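Long-range contacts in ribonucleoside-diphosphate reductase (Pseudomonas aeruginosa, PDB 5IM3), which probably catalyses the thioredoxin-dependent conversion of ribonucleoside diphosphates to 2'-deoxyribonucleoside diphosphates for DNA synthesis, and binds dATP as an allosteric enzyme: residues Gly661-Gln666 / Thr779-Ser784; Ala668-His673 / Lys845-Thr850; Glu786-Asn791 / Val804-Leu809; Pro821-Asp826 / Ile837-Gln842. All blocks are in the same frame, centred on the assembly; numbering follows the deposited sequence.

All four contacts lie in the barrel domain, and contacts 1 and 2 share helix 665-672, one at its start and one at its end. Contact 1, about 8 Å from the chain's centre, is largely backbone and water bonding. Contact 2 is aromatic and aliphatic packing, while contact 3, which touches both, joins two asparagines by a backbone bond and an amide bond. Thr788 of contact 3 links to the other two, its N bonded to Gln666 OE1 of contact 1 and its OG1 to Tyr670 OH of contact 2. Contact 4, about 26 Å from the centre, mixes methionine, isoleucine and arginine beside another subunit; Lys845 NZ ties it to contact 2 through Ile837 O.

Contact 1: Gly661-Gln666 / Thr779-Ser784; sequences GIMGFQ and TGVSQS
Ser782 OG lies beside the first turn of helix 665-672, 3.5 Å from CB of Gln666, where the backbone N-H of Asp667 bonds to it and water 1 sits 2.8 Å from the same OG. This is a strand-to-helix junction of the ten-stranded alpha-beta barrel: strand 659-663 ends, Gly664 occupies the N-cap, and the helix sets off at Phe665. Glycine brings no side chain to cap the helix, and polar atoms of the 782-784 loop take over part of that work. Water 1 accepts from Gln666 N at 3.1 Å and so extends the grip of Ser782. Just before the helix, Gly664 N donates to Ser782 O (3.0 Å, 144° at the hydrogen), approaching from above the carbonyl plane. A small residue fits here, since Gly664 CA passes 3.9 Å from Val781 CB and the positive phi favours glycine. Ser784 O receives a weak, longer bond from Phe665 N (3.3 Å), and the two segments also exchange CA-H...O contacts, among them Ser784 CA to Ile662 O at 3.3 Å. The Phe665 ring leads off to Tyr676, Phe684 and Arg866, the last a cation-pi partner. Met663 sends a slim, flexible chain alongside the loop. Its CG stands between the backbone N and the carbonyl carbon (chi1 56°), and beyond it the chain runs extended, crossing Val781 at about a right angle. At the far end it meets Thr779 tip to tip, CE lying 3.5 Å from an OG1 that is bonded to Ile775 O of its own helix.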
loop_
_atom_site.group_PDB
_atom_site.type_symbol
_atom_site.label_atom_id
_atom_site.label_comp_id
_atom_site.label_asym_id
_atom_site.label_seq_id
_atom_site.Cartn_x
_atom_site.Cartn_y
_atom_site.Cartn_z
ATOM N N GLY A 661 37.103 6.452 29.739
ATOM C CA GLY A 661 35.665 6.451 29.694
ATOM C C GLY A 661 35.038 5.930 30.972
ATOM O O GLY A 661 35.680 5.842 32.028
ATOM N N ILE A 662 33.753 5.575 30.873
ATOM C CA ILE A 662 32.990 5.055 32.000
ATOM C C ILE A 662 32.119 3.896 31.535
ATOM O O ILE A 662 31.798 3.759 30.350
ATOM C CB ILE A 662 32.107 6.142 32.656
ATOM C CG1 ILE A 662 31.180 6.779 31.614
ATOM C CG2 ILE A 662 32.979 7.197 33.326
ATOM C CD1 ILE A 662 30.106 7.673 32.208
ATOM N N MET A 663 31.727 3.062 32.496
ATOM C CA MET A 663 30.758 2.003 32.259
ATOM C C MET A 663 30.013 1.724 33.555
ATOM O O MET A 663 30.407 2.172 34.636
ATOM C CB MET A 663 31.424 0.730 31.714
ATOM C CG MET A 663 32.546 0.173 32.570
ATOM S SD MET A 663 33.184 -1.382 31.906
ATOM C CE MET A 663 34.492 -1.739 33.071
ATOM N N GLY A 664 28.916 0.979 33.433
ATOM C CA GLY A 664 28.047 0.736 34.565
ATOM C C GLY A 664 27.157 1.901 34.927
ATOM O O GLY A 664 26.668 1.965 36.058
ATOM N N PHE A 665 26.924 2.827 33.993
ATOM C CA PHE A 665 26.126 4.011 34.300
ATOM C C PHE A 665 24.691 3.630 34.639
ATOM O O PHE A 665 24.137 4.079 35.649
ATOM C CB PHE A 665 26.158 4.984 33.121
ATOM C CG PHE A 665 25.455 6.284 33.393
ATOM C CD1 PHE A 665 26.121 7.331 34.010
ATOM C CD2 PHE A 665 24.127 6.456 33.040
ATOM C CE1 PHE A 665 25.477 8.526 34.264
ATOM C CE2 PHE A 665 23.477 7.649 33.294
ATOM C CZ PHE A 665 24.155 8.685 33.905
ATOM N N GLN A 666 24.067 2.801 33.800
ATOM C CA GLN A 666 22.697 2.378 34.067
ATOM C C GLN A 666 22.606 1.654 35.403
ATOM O O GLN A 666 21.680 1.890 36.186
ATOM C CB GLN A 666 22.195 1.490 32.927
ATOM C CG GLN A 666 20.855 0.803 33.179
ATOM C CD GLN A 666 19.682 1.764 33.169
ATOM O OE1 GLN A 666 18.965 1.873 32.176
ATOM N NE2 GLN A 666 19.478 2.463 34.278
ATOM N N THR A 779 33.456 -7.362 33.879
ATOM C CA THR A 779 33.247 -6.790 35.201
ATOM C C THR A 779 31.813 -6.934 35.697
ATOM O O THR A 779 31.551 -6.650 36.870
ATOM C CB THR A 779 33.636 -5.307 35.199
ATOM O OG1 THR A 779 32.863 -4.610 34.216
ATOM C CG2 THR A 779 35.124 -5.142 34.891
ATOM N N GLY A 780 30.887 -7.355 34.841
ATOM C CA GLY A 780 29.525 -7.631 35.263
ATOM C C GLY A 780 28.642 -6.416 35.438
ATOM O O GLY A 780 27.781 -6.406 36.327
ATOM N N VAL A 781 28.814 -5.390 34.603
ATOM C CA VAL A 781 28.064 -4.146 34.715
ATOM C C VAL A 781 27.433 -3.822 33.364
ATOM O O VAL A 781 27.649 -4.515 32.370
ATOM C CB VAL A 781 28.948 -2.976 35.201
ATOM C CG1 VAL A 781 29.514 -3.279 36.592
ATOM C CG2 VAL A 781 30.076 -2.699 34.205
ATOM N N SER A 782 26.639 -2.755 33.344
ATOM C CA SER A 782 25.971 -2.330 32.123
ATOM C C SER A 782 26.958 -1.652 31.171
ATOM O O SER A 782 28.039 -1.209 31.563
ATOM C CB SER A 782 24.814 -1.382 32.442
ATOM O OG SER A 782 25.252 -0.273 33.211
ATOM N N GLN A 783 26.558 -1.567 29.904
ATOM C CA GLN A 783 27.428 -1.034 28.861
ATOM C C GLN A 783 27.533 0.484 28.959
ATOM O O GLN A 783 26.517 1.185 28.933
ATOM C CB GLN A 783 26.900 -1.427 27.483
ATOM C CG GLN A 783 26.609 -2.908 27.313
ATOM C CD GLN A 783 27.865 -3.748 27.282
ATOM O OE1 GLN A 783 28.978 -3.221 27.279
ATOM N NE2 GLN A 783 27.695 -5.065 27.251
ATOM N N SER A 784 28.768 0.983 29.055
ATOM C CA SER A 784 29.093 2.410 29.031
ATOM C C SER A 784 27.979 3.290 29.594
ATOM O O SER A 784 27.766 3.316 30.810
ATOM C CB SER A 784 29.448 2.841 27.604
ATOM O OG SER A 784 28.410 2.527 26.699
HETATM O O HOH W 1 25.053 1.666 31.146
#

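Contact 2: Ala668-His673 / Lys845-Thr850; sequences ALYLQH and KDLYAT
His673 and Leu847 bring the two backbones nearest, their CA atoms 6.6 Å apart, and each belongs to the closing part of a helix. Helix 665-672 finishes in a Schellman motif at His673, whose positive phi ends the helix; helix 842-847 gives way at Tyr848, the first residue to leave helical geometry. No direct hydrogen bond joins the segments, so side-chain packing carries the contact. Tyr670 and Tyr848 form an offset stack with ring centroids 4.5 Å apart and planes 21° from parallel. Tyr848 CE1 stands over one face of the Tyr670 ring, toward its rim, and comes 3.6 Å from Tyr670 CE1. At the edge of the same ring, in its plane, Leu847 O approaches Tyr670 CE1 at 3.4 Å, meeting the slightly positive rim of the aromatic system. Leucine suits its buried place by forking. Its CG is anti to the backbone N (chi1 175°); from there CD1 touches both Tyr670 CD1 at 3.9 Å and the carbonyl carbon of His673, whereas CD2 lies 4.1 Å from CD2 of the His673 ring. Tyrosine adds a polar end to each flat ring. Tyr670 OH bonds to Thr788 OG1, and water 2 lies between Tyr670 OH, at a very short 2.5 Å, and Ala849 O, at a long 3.3 Å. The carboxylate of Asp812, on helix 807-815, bonds through OD2 to Tyr848 OH and through OD1 to His673 NE2, bridging the two segments. The whole is a junction of two helix C-terminal ends, by which the helix that follows strand 659-663 in this alpha-beta barrel meets a helix from late in the chain.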
loop_
_atom_site.group_PDB
_atom_site.type_symbol
_atom_site.label_atom_id
_atom_site.label_comp_id
_atom_site.label_asym_id
_atom_site.label_seq_id
_atom_site.Cartn_x
_atom_site.Cartn_y
_atom_site.Cartn_z
ATOM N N ALA A 668 24.616 2.087 37.905
ATOM C CA ALA A 668 24.799 3.091 38.946
ATOM C C ALA A 668 23.497 3.833 39.227
ATOM O O ALA A 668 23.228 4.208 40.372
ATOM C CB ALA A 668 25.902 4.072 38.547
ATOM N N LEU A 669 22.683 4.064 38.190
ATOM C CA LEU A 669 21.368 4.662 38.398
ATOM C C LEU A 669 20.489 3.764 39.261
ATOM O O LEU A 669 19.800 4.244 40.168
ATOM C CB LEU A 669 20.688 4.930 37.053
ATOM C CG LEU A 669 21.260 6.025 36.153
ATOM C CD1 LEU A 669 20.527 6.035 34.821
ATOM C CD2 LEU A 669 21.174 7.390 36.811
ATOM N N TYR A 670 20.496 2.456 38.990
ATOM C CA TYR A 670 19.718 1.525 39.801
ATOM C C TYR A 670 20.065 1.662 41.277
ATOM O O TYR A 670 19.177 1.722 42.135
ATOM C CB TYR A 670 19.963 0.086 39.338
ATOM C CG TYR A 670 19.435 -0.259 37.958
ATOM C CD1 TYR A 670 18.328 0.391 37.423
ATOM C CD2 TYR A 670 20.042 -1.249 37.196
ATOM C CE1 TYR A 670 17.846 0.067 36.166
ATOM C CE2 TYR A 670 19.571 -1.577 35.938
ATOM C CZ TYR A 670 18.472 -0.918 35.429
ATOM O OH TYR A 670 17.998 -1.246 34.179
ATOM N N LEU A 671 21.362 1.707 41.594
ATOM C CA LEU A 671 21.782 1.766 42.990
ATOM C C LEU A 671 21.308 3.031 43.686
ATOM O O LEU A 671 21.211 3.048 44.916
ATOM C CB LEU A 671 23.305 1.663 43.084
ATOM C CG LEU A 671 23.907 0.320 42.670
ATOM C CD1 LEU A 671 25.425 0.360 42.761
ATOM C CD2 LEU A 671 23.353 -0.810 43.531
ATOM N N GLN A 672 21.022 4.088 42.933
ATOM C CA GLN A 672 20.450 5.307 43.481
ATOM C C GLN A 672 18.938 5.364 43.304
ATOM O O GLN A 672 18.308 6.326 43.753
ATOM C CB GLN A 672 21.105 6.527 42.825
ATOM C CG GLN A 672 22.627 6.534 42.925
ATOM C CD GLN A 672 23.260 7.656 42.130
ATOM O OE1 GLN A 672 23.359 8.786 42.604
ATOM N NE2 GLN A 672 23.695 7.348 40.911
ATOM N N HIS A 673 18.345 4.348 42.673
ATOM C CA HIS A 673 16.910 4.317 42.391
ATOM C C HIS A 673 16.487 5.529 41.569
ATOM O O HIS A 673 15.415 6.104 41.776
ATOM C CB HIS A 673 16.098 4.219 43.683
ATOM C CG HIS A 673 16.347 2.960 44.452
ATOM N ND1 HIS A 673 17.353 2.845 45.386
ATOM C CD2 HIS A 673 15.728 1.756 44.415
ATOM C CE1 HIS A 673 17.339 1.627 45.898
ATOM N NE2 HIS A 673 16.363 0.945 45.325
ATOM N N LYS A 845 8.247 0.726 37.531
ATOM C CA LYS A 845 8.007 0.759 36.092
ATOM C C LYS A 845 8.890 1.803 35.421
ATOM O O LYS A 845 9.376 1.594 34.303
ATOM C CB LYS A 845 6.532 1.041 35.804
ATOM C CG LYS A 845 5.592 -0.127 36.075
ATOM C CD LYS A 845 4.197 0.167 35.542
ATOM C CE LYS A 845 3.318 -1.068 35.555
ATOM N NZ LYS A 845 3.005 -1.510 36.938
ATOM N N ASP A 846 9.116 2.934 36.095
ATOM C CA ASP A 846 9.970 3.983 35.549
ATOM C C ASP A 846 11.446 3.630 35.691
ATOM O O ASP A 846 12.231 3.831 34.756
ATOM C CB ASP A 846 9.676 5.311 36.247
ATOM C CG ASP A 846 8.245 5.771 36.045
ATOM O OD1 ASP A 846 7.657 5.426 34.997
ATOM O OD2 ASP A 846 7.709 6.476 36.928
ATOM N N LEU A 847 11.839 3.102 36.852
ATOM C CA LEU A 847 13.249 2.824 37.104
ATOM C C LEU A 847 13.778 1.726 36.195
ATOM O O LEU A 847 14.961 1.741 35.835
ATOM C CB LEU A 847 13.451 2.439 38.569
ATOM C CG LEU A 847 14.869 2.010 38.959
ATOM C CD1 LEU A 847 15.856 3.143 38.741
ATOM C CD2 LEU A 847 14.890 1.540 40.405
ATOM N N TYR A 848 12.935 0.769 35.819
ATOM C CA TYR A 848 13.335 -0.336 34.963
ATOM C C TYR A 848 12.716 -0.229 33.576
ATOM O O TYR A 848 12.499 -1.232 32.897
ATOM C CB TYR A 848 13.011 -1.663 35.636
ATOM C CG TYR A 848 13.941 -1.870 36.799
ATOM C CD1 TYR A 848 15.184 -2.441 36.616
ATOM C CD2 TYR A 848 13.606 -1.433 38.066
ATOM C CE1 TYR A 848 16.052 -2.606 37.665
ATOM C CE2 TYR A 848 14.467 -1.594 39.120
ATOM C CZ TYR A 848 15.692 -2.179 38.917
ATOM O OH TYR A 848 16.561 -2.345 39.970
ATOM N N ALA A 849 12.465 1.000 33.141
ATOM C CA ALA A 849 12.130 1.227 31.752
ATOM C C ALA A 849 13.309 0.813 30.886
ATOM O O ALA A 849 14.470 0.978 31.261
ATOM C CB ALA A 849 11.782 2.693 31.520
ATOM N N THR A 850 12.997 0.239 29.733
ATOM C CA THR A 850 13.989 -0.275 28.807
ATOM C C THR A 850 14.382 0.808 27.793
ATOM O O THR A 850 13.811 1.899 27.761
ATOM C CB THR A 850 13.432 -1.565 28.191
ATOM O OG1 THR A 850 13.966 -2.688 28.903
ATOM C CG2 THR A 850 13.734 -1.702 26.711
HETATM O O HOH W 2 15.825 -1.524 32.931
#

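Contact 3: Glu786-Asn791 / Val804-Leu809; sequences EPTYQN and VINPYL
Asn791 O accepts from Asn806 N in a short, nearly straight bond of 2.8 Å (173° at the hydrogen), the donor tilted somewhat from the carbonyl plane. The same oxygen receives a CA-H...O contact from Ile805 CA at 3.4 Å. A second bond links the amides: Asn806 ND2 donates to Asn791 OD1 at 3.3 Å. The acceptor lies in the amide plane of Asn806, but the nitrogen stands above the plane of the Asn791 amide, since the two side chains run side by side with their planes 40° apart. Both asparagines suit this buried spot because each amide offers a donor and an acceptor: both oxygens accept and both nitrogens donate. Asn791 ND2 turns to the backbone, bonding to Tyr848 O and Gly832 O. Asn806 OD1 serves the helix that follows, accepting from Tyr808 N at 2.8 Å and, weakly, from Leu809 N at 3.3 Å. Its CG lies anti to the backbone N (chi1 -178°), beside the carbonyl carbon and thus near the first turn. Pro807, which has no N-H to satisfy, fits directly after this cap. Leu809 turns its side chain inward, with CD2 4.1 Å from Asn791 CB, an apolar touch beside the amides. Earlier in the loop, Thr788 N bonds to Gln666 OE1, on helix 665-672. The Asn791-Asn806 backbone bond continues the antiparallel pairing of strands 792-795 and 802-805 by one more residue pair, so this is the open end of a beta hairpin, where one strand passes straight into a helix through an asparagine N-cap.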
loop_
_atom_site.group_PDB
_atom_site.type_symbol
_atom_site.label_atom_id
_atom_site.label_comp_id
_atom_site.label_asym_id
_atom_site.label_seq_id
_atom_site.Cartn_x
_atom_site.Cartn_y
_atom_site.Cartn_z
ATOM N N GLU A 786 24.807 3.158 28.109
ATOM C CA GLU A 786 23.603 2.648 27.477
ATOM C C GLU A 786 22.515 2.395 28.519
ATOM O O GLU A 786 22.799 1.863 29.598
ATOM C CB GLU A 786 23.900 1.344 26.735
ATOM C CG GLU A 786 24.908 1.474 25.599
ATOM C CD GLU A 786 24.287 2.012 24.326
ATOM O OE1 GLU A 786 23.060 1.862 24.154
ATOM O OE2 GLU A 786 25.027 2.588 23.497
ATOM N N PRO A 787 21.268 2.756 28.233
ATOM C CA PRO A 787 20.162 2.210 29.021
ATOM C C PRO A 787 20.013 0.727 28.736
ATOM O O PRO A 787 20.359 0.245 27.656
ATOM C CB PRO A 787 18.945 3.004 28.531
ATOM C CG PRO A 787 19.310 3.409 27.139
ATOM C CD PRO A 787 20.790 3.657 27.168
ATOM N N THR A 788 19.514 -0.004 29.726
ATOM C CA THR A 788 19.290 -1.433 29.552
ATOM C C THR A 788 18.471 -1.683 28.294
ATOM O O THR A 788 17.381 -1.128 28.132
ATOM C CB THR A 788 18.571 -2.002 30.779
ATOM O OG1 THR A 788 19.348 -1.738 31.953
ATOM C CG2 THR A 788 18.359 -3.509 30.642
ATOM N N TYR A 789 19.005 -2.512 27.396
ATOM C CA TYR A 789 18.278 -2.824 26.171
ATOM C C TYR A 789 17.064 -3.703 26.460
ATOM O O TYR A 789 16.004 -3.527 25.849
ATOM C CB TYR A 789 19.208 -3.497 25.160
ATOM C CG TYR A 789 18.594 -3.639 23.786
ATOM C CD1 TYR A 789 18.477 -2.542 22.942
ATOM C CD2 TYR A 789 18.128 -4.865 23.334
ATOM C CE1 TYR A 789 17.916 -2.661 21.686
ATOM C CE2 TYR A 789 17.566 -4.996 22.078
ATOM C CZ TYR A 789 17.462 -3.888 21.258
ATOM O OH TYR A 789 16.901 -4.003 20.006
ATOM N N GLN A 790 17.195 -4.648 27.389
ATOM C CA GLN A 790 16.054 -5.434 27.837
ATOM C C GLN A 790 16.402 -6.087 29.167
ATOM O O GLN A 790 17.506 -6.609 29.339
ATOM C CB GLN A 790 15.657 -6.493 26.803
ATOM C CG GLN A 790 16.810 -7.339 26.305
ATOM C CD GLN A 790 16.396 -8.284 25.194
ATOM O OE1 GLN A 790 15.208 -8.440 24.904
ATOM N NE2 GLN A 790 17.378 -8.918 24.561
ATOM N N ASN A 791 15.451 -6.047 30.103
ATOM C CA ASN A 791 15.649 -6.610 31.434
ATOM C C ASN A 791 15.706 -8.131 31.436
ATOM O O ASN A 791 15.939 -8.719 32.495
ATOM C CB ASN A 791 14.531 -6.141 32.366
ATOM C CG ASN A 791 14.504 -4.634 32.531
ATOM O OD1 ASN A 791 15.537 -4.004 32.761
ATOM N ND2 ASN A 791 13.319 -4.045 32.406
ATOM N N VAL A 804 18.069 -15.034 31.639
ATOM C CA VAL A 804 18.807 -14.183 32.563
ATOM C C VAL A 804 18.016 -12.899 32.754
ATOM O O VAL A 804 17.652 -12.238 31.777
ATOM C CB VAL A 804 20.227 -13.877 32.052
ATOM C CG1 VAL A 804 20.958 -12.932 33.007
ATOM C CG2 VAL A 804 21.009 -15.170 31.870
ATOM N N ILE A 805 17.760 -12.546 34.010
ATOM C CA ILE A 805 16.927 -11.403 34.361
ATOM C C ILE A 805 17.783 -10.383 35.098
ATOM O O ILE A 805 18.579 -10.743 35.972
ATOM C CB ILE A 805 15.722 -11.835 35.222
ATOM C CG1 ILE A 805 14.909 -12.902 34.481
ATOM C CG2 ILE A 805 14.847 -10.631 35.582
ATOM C CD1 ILE A 805 13.743 -13.459 35.274
ATOM N N ASN A 806 17.611 -9.107 34.735
ATOM C CA ASN A 806 18.282 -7.970 35.359
ATOM C C ASN A 806 18.445 -8.205 36.859
ATOM O O ASN A 806 17.445 -8.234 37.590
ATOM C CB ASN A 806 17.485 -6.692 35.095
ATOM C CG ASN A 806 18.145 -5.450 35.668
ATOM O OD1 ASN A 806 18.963 -5.524 36.587
ATOM N ND2 ASN A 806 17.777 -4.293 35.131
ATOM N N PRO A 807 19.675 -8.383 37.354
ATOM C CA PRO A 807 19.849 -8.642 38.794
ATOM C C PRO A 807 19.341 -7.522 39.682
ATOM O O PRO A 807 18.923 -7.787 40.818
ATOM C CB PRO A 807 21.368 -8.825 38.934
ATOM C CG PRO A 807 21.840 -9.196 37.576
ATOM C CD PRO A 807 20.949 -8.465 36.624
ATOM N N TYR A 808 19.364 -6.275 39.208
ATOM C CA TYR A 808 18.870 -5.170 40.021
ATOM C C TYR A 808 17.347 -5.186 40.096
ATOM O O TYR A 808 16.766 -4.873 41.143
ATOM C CB TYR A 808 19.373 -3.840 39.459
ATOM C CG TYR A 808 20.877 -3.679 39.531
ATOM C CD1 TYR A 808 21.698 -4.210 38.545
ATOM C CD2 TYR A 808 21.474 -2.995 40.582
ATOM C CE1 TYR A 808 23.072 -4.067 38.604
ATOM C CE2 TYR A 808 22.847 -2.848 40.649
ATOM C CZ TYR A 808 23.641 -3.385 39.657
ATOM O OH TYR A 808 25.008 -3.238 39.715
ATOM N N LEU A 809 16.685 -5.557 38.996
ATOM C CA LEU A 809 15.226 -5.625 38.992
ATOM C C LEU A 809 14.725 -6.653 39.995
ATOM O O LEU A 809 13.814 -6.378 40.787
ATOM C CB LEU A 809 14.721 -5.957 37.587
ATOM C CG LEU A 809 13.223 -6.267 37.481
ATOM C CD1 LEU A 809 12.394 -5.100 37.986
ATOM C CD2 LEU A 809 12.856 -6.612 36.049
#

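Contact 4: Pro821-Asp826 / Ile837-Gln842; sequences PVMVND and IERIPQ
Met823 lies among Ile837, Arg839 and Ile840, its sulfur 3.6 Å from Ile837 CD1 and its CE methyl 3.8 Å from Ile840 CG1. The chain crosses both isoleucines at about a right angle, bent at chi2 (61°) and again at chi3 (64°), a shape that an unbranched thioether takes easily. CE also sits over one face of the Arg839 guanidinium, 3.7 Å from NH1. Val822 CG2 presses on that same NH1 at 3.2 Å, a tight fit. The flat face of a guanidinium makes few hydrogen bonds and can take a methyl, while its N-H groups point outward in the plane to polar partners. The next shell holds it in place: Arg839 NH2 forms a salt bridge with Asp820 OD2, while OD1 of Asp820 takes the N-H of Met823, so one carboxylate fixes both the guanidinium and the helix start. Lys845 NZ bonds to Ile837 O, at the first residue of the turn. Beyond lies another subunit, whose Thr54 packs on Val822 and whose Asp47 packs on Arg839. The arrangement is a type I beta turn, Ile837 to Ile840, folded back on helix 821-829 beside the ATP cone of a second subunit.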
loop_
_atom_site.group_PDB
_atom_site.type_symbol
_atom_site.label_atom_id
_atom_site.label_comp_id
_atom_site.label_asym_id
_atom_site.label_seq_id
_atom_site.Cartn_x
_atom_site.Cartn_y
_atom_site.Cartn_z
ATOM N N PRO A 821 7.013 -16.967 41.331
ATOM C CA PRO A 821 6.887 -17.613 40.013
ATOM C C PRO A 821 6.007 -16.871 39.018
ATOM O O PRO A 821 6.367 -16.804 37.835
ATOM C CB PRO A 821 6.310 -18.988 40.369
ATOM C CG PRO A 821 6.867 -19.272 41.713
ATOM C CD PRO A 821 6.922 -17.947 42.429
ATOM N N VAL A 822 4.869 -16.315 39.442
ATOM C CA VAL A 822 3.993 -15.646 38.482
ATOM C C VAL A 822 4.682 -14.418 37.900
ATOM O O VAL A 822 4.553 -14.127 36.705
ATOM C CB VAL A 822 2.639 -15.287 39.127
ATOM C CG1 VAL A 822 1.915 -16.545 39.593
ATOM C CG2 VAL A 822 2.825 -14.321 40.280
ATOM N N MET A 823 5.433 -13.683 38.726
ATOM C CA MET A 823 6.181 -12.538 38.220
ATOM C C MET A 823 7.186 -12.970 37.160
ATOM O O MET A 823 7.355 -12.292 36.141
ATOM C CB MET A 823 6.890 -11.824 39.372
ATOM C CG MET A 823 7.751 -10.641 38.945
ATOM S SD MET A 823 6.820 -9.328 38.127
ATOM C CE MET A 823 5.736 -8.792 39.452
ATOM N N VAL A 824 7.862 -14.099 37.385
ATOM C CA VAL A 824 8.806 -14.610 36.394
ATOM C C VAL A 824 8.083 -14.954 35.100
ATOM O O VAL A 824 8.569 -14.658 34.003
ATOM C CB VAL A 824 9.561 -15.829 36.960
ATOM C CG1 VAL A 824 10.419 -16.488 35.882
ATOM C CG2 VAL A 824 10.416 -15.412 38.146
ATOM N N ASN A 825 6.918 -15.598 35.206
ATOM C CA ASN A 825 6.161 -15.962 34.015
ATOM C C ASN A 825 5.654 -14.733 33.273
ATOM O O ASN A 825 5.503 -14.769 32.047
ATOM C CB ASN A 825 4.992 -16.870 34.396
ATOM C CG ASN A 825 4.243 -17.393 33.189
ATOM O OD1 ASN A 825 4.691 -18.326 32.523
ATOM N ND2 ASN A 825 3.087 -16.799 32.905
ATOM N N ASP A 826 5.389 -13.638 33.992
ATOM C CA ASP A 826 4.955 -12.411 33.334
ATOM C C ASP A 826 6.116 -11.730 32.620
ATOM O O ASP A 826 5.942 -11.190 31.522
ATOM C CB ASP A 826 4.322 -11.458 34.350
ATOM C CG ASP A 826 2.903 -11.852 34.720
ATOM O OD1 ASP A 826 2.258 -12.575 33.932
ATOM O OD2 ASP A 826 2.428 -11.433 35.799
ATOM N N ILE A 837 2.480 -4.383 33.625
ATOM C CA ILE A 837 2.165 -5.448 34.571
ATOM C C ILE A 837 1.723 -4.766 35.862
ATOM O O ILE A 837 2.491 -4.010 36.471
ATOM C CB ILE A 837 3.326 -6.431 34.790
ATOM C CG1 ILE A 837 4.341 -5.905 35.791
ATOM C CG2 ILE A 837 4.018 -6.769 33.463
ATOM C CD1 ILE A 837 5.563 -6.807 35.860
ATOM N N GLU A 838 0.476 -5.019 36.247
ATOM C CA GLU A 838 -0.203 -4.219 37.266
ATOM C C GLU A 838 0.514 -4.256 38.611
ATOM O O GLU A 838 0.588 -3.239 39.308
ATOM C CB GLU A 838 -1.649 -4.704 37.421
ATOM C CG GLU A 838 -1.801 -6.133 37.970
ATOM C CD GLU A 838 -1.135 -7.186 37.097
ATOM O OE1 GLU A 838 -1.189 -7.045 35.855
ATOM O OE2 GLU A 838 -0.528 -8.132 37.644
ATOM N N ARG A 839 1.037 -5.420 39.004
ATOM C CA ARG A 839 1.522 -5.588 40.369
ATOM C C ARG A 839 2.756 -4.750 40.678
ATOM O O ARG A 839 3.023 -4.481 41.854
ATOM C CB ARG A 839 1.818 -7.060 40.635
ATOM C CG ARG A 839 0.566 -7.912 40.783
ATOM C CD ARG A 839 0.917 -9.381 40.795
ATOM N NE ARG A 839 1.783 -9.715 41.924
ATOM C CZ ARG A 839 2.810 -10.559 41.868
ATOM N NH1 ARG A 839 3.131 -11.165 40.731
ATOM N NH2 ARG A 839 3.531 -10.789 42.957
ATOM N N ILE A 840 3.510 -4.332 39.672
ATOM C CA ILE A 840 4.724 -3.549 39.922
ATOM C C ILE A 840 4.337 -2.083 40.095
ATOM O O ILE A 840 3.643 -1.528 39.227
ATOM C CB ILE A 840 5.722 -3.726 38.784
ATOM C CG1 ILE A 840 6.447 -5.064 38.956
ATOM C CG2 ILE A 840 6.733 -2.571 38.744
ATOM C CD1 ILE A 840 7.636 -5.253 38.000
ATOM N N PRO A 841 4.758 -1.424 41.174
ATOM C CA PRO A 841 4.398 -0.015 41.358
ATOM C C PRO A 841 5.067 0.878 40.324
ATOM O O PRO A 841 6.046 0.506 39.674
ATOM C CB PRO A 841 4.893 0.300 42.774
ATOM C CG PRO A 841 5.966 -0.699 43.033
ATOM C CD PRO A 841 5.554 -1.940 42.301
ATOM N N GLN A 842 4.517 2.086 40.186
ATOM C CA GLN A 842 4.929 2.968 39.100
ATOM C C GLN A 842 6.376 3.419 39.251
ATOM O O GLN A 842 7.043 3.689 38.245
ATOM C CB GLN A 842 4.000 4.182 39.027
ATOM C CG GLN A 842 4.153 5.005 37.754
ATOM C CD GLN A 842 3.791 4.226 36.502
ATOM O OE1 GLN A 842 2.871 3.407 36.511
ATOM N NE2 GLN A 842 4.520 4.474 35.418
#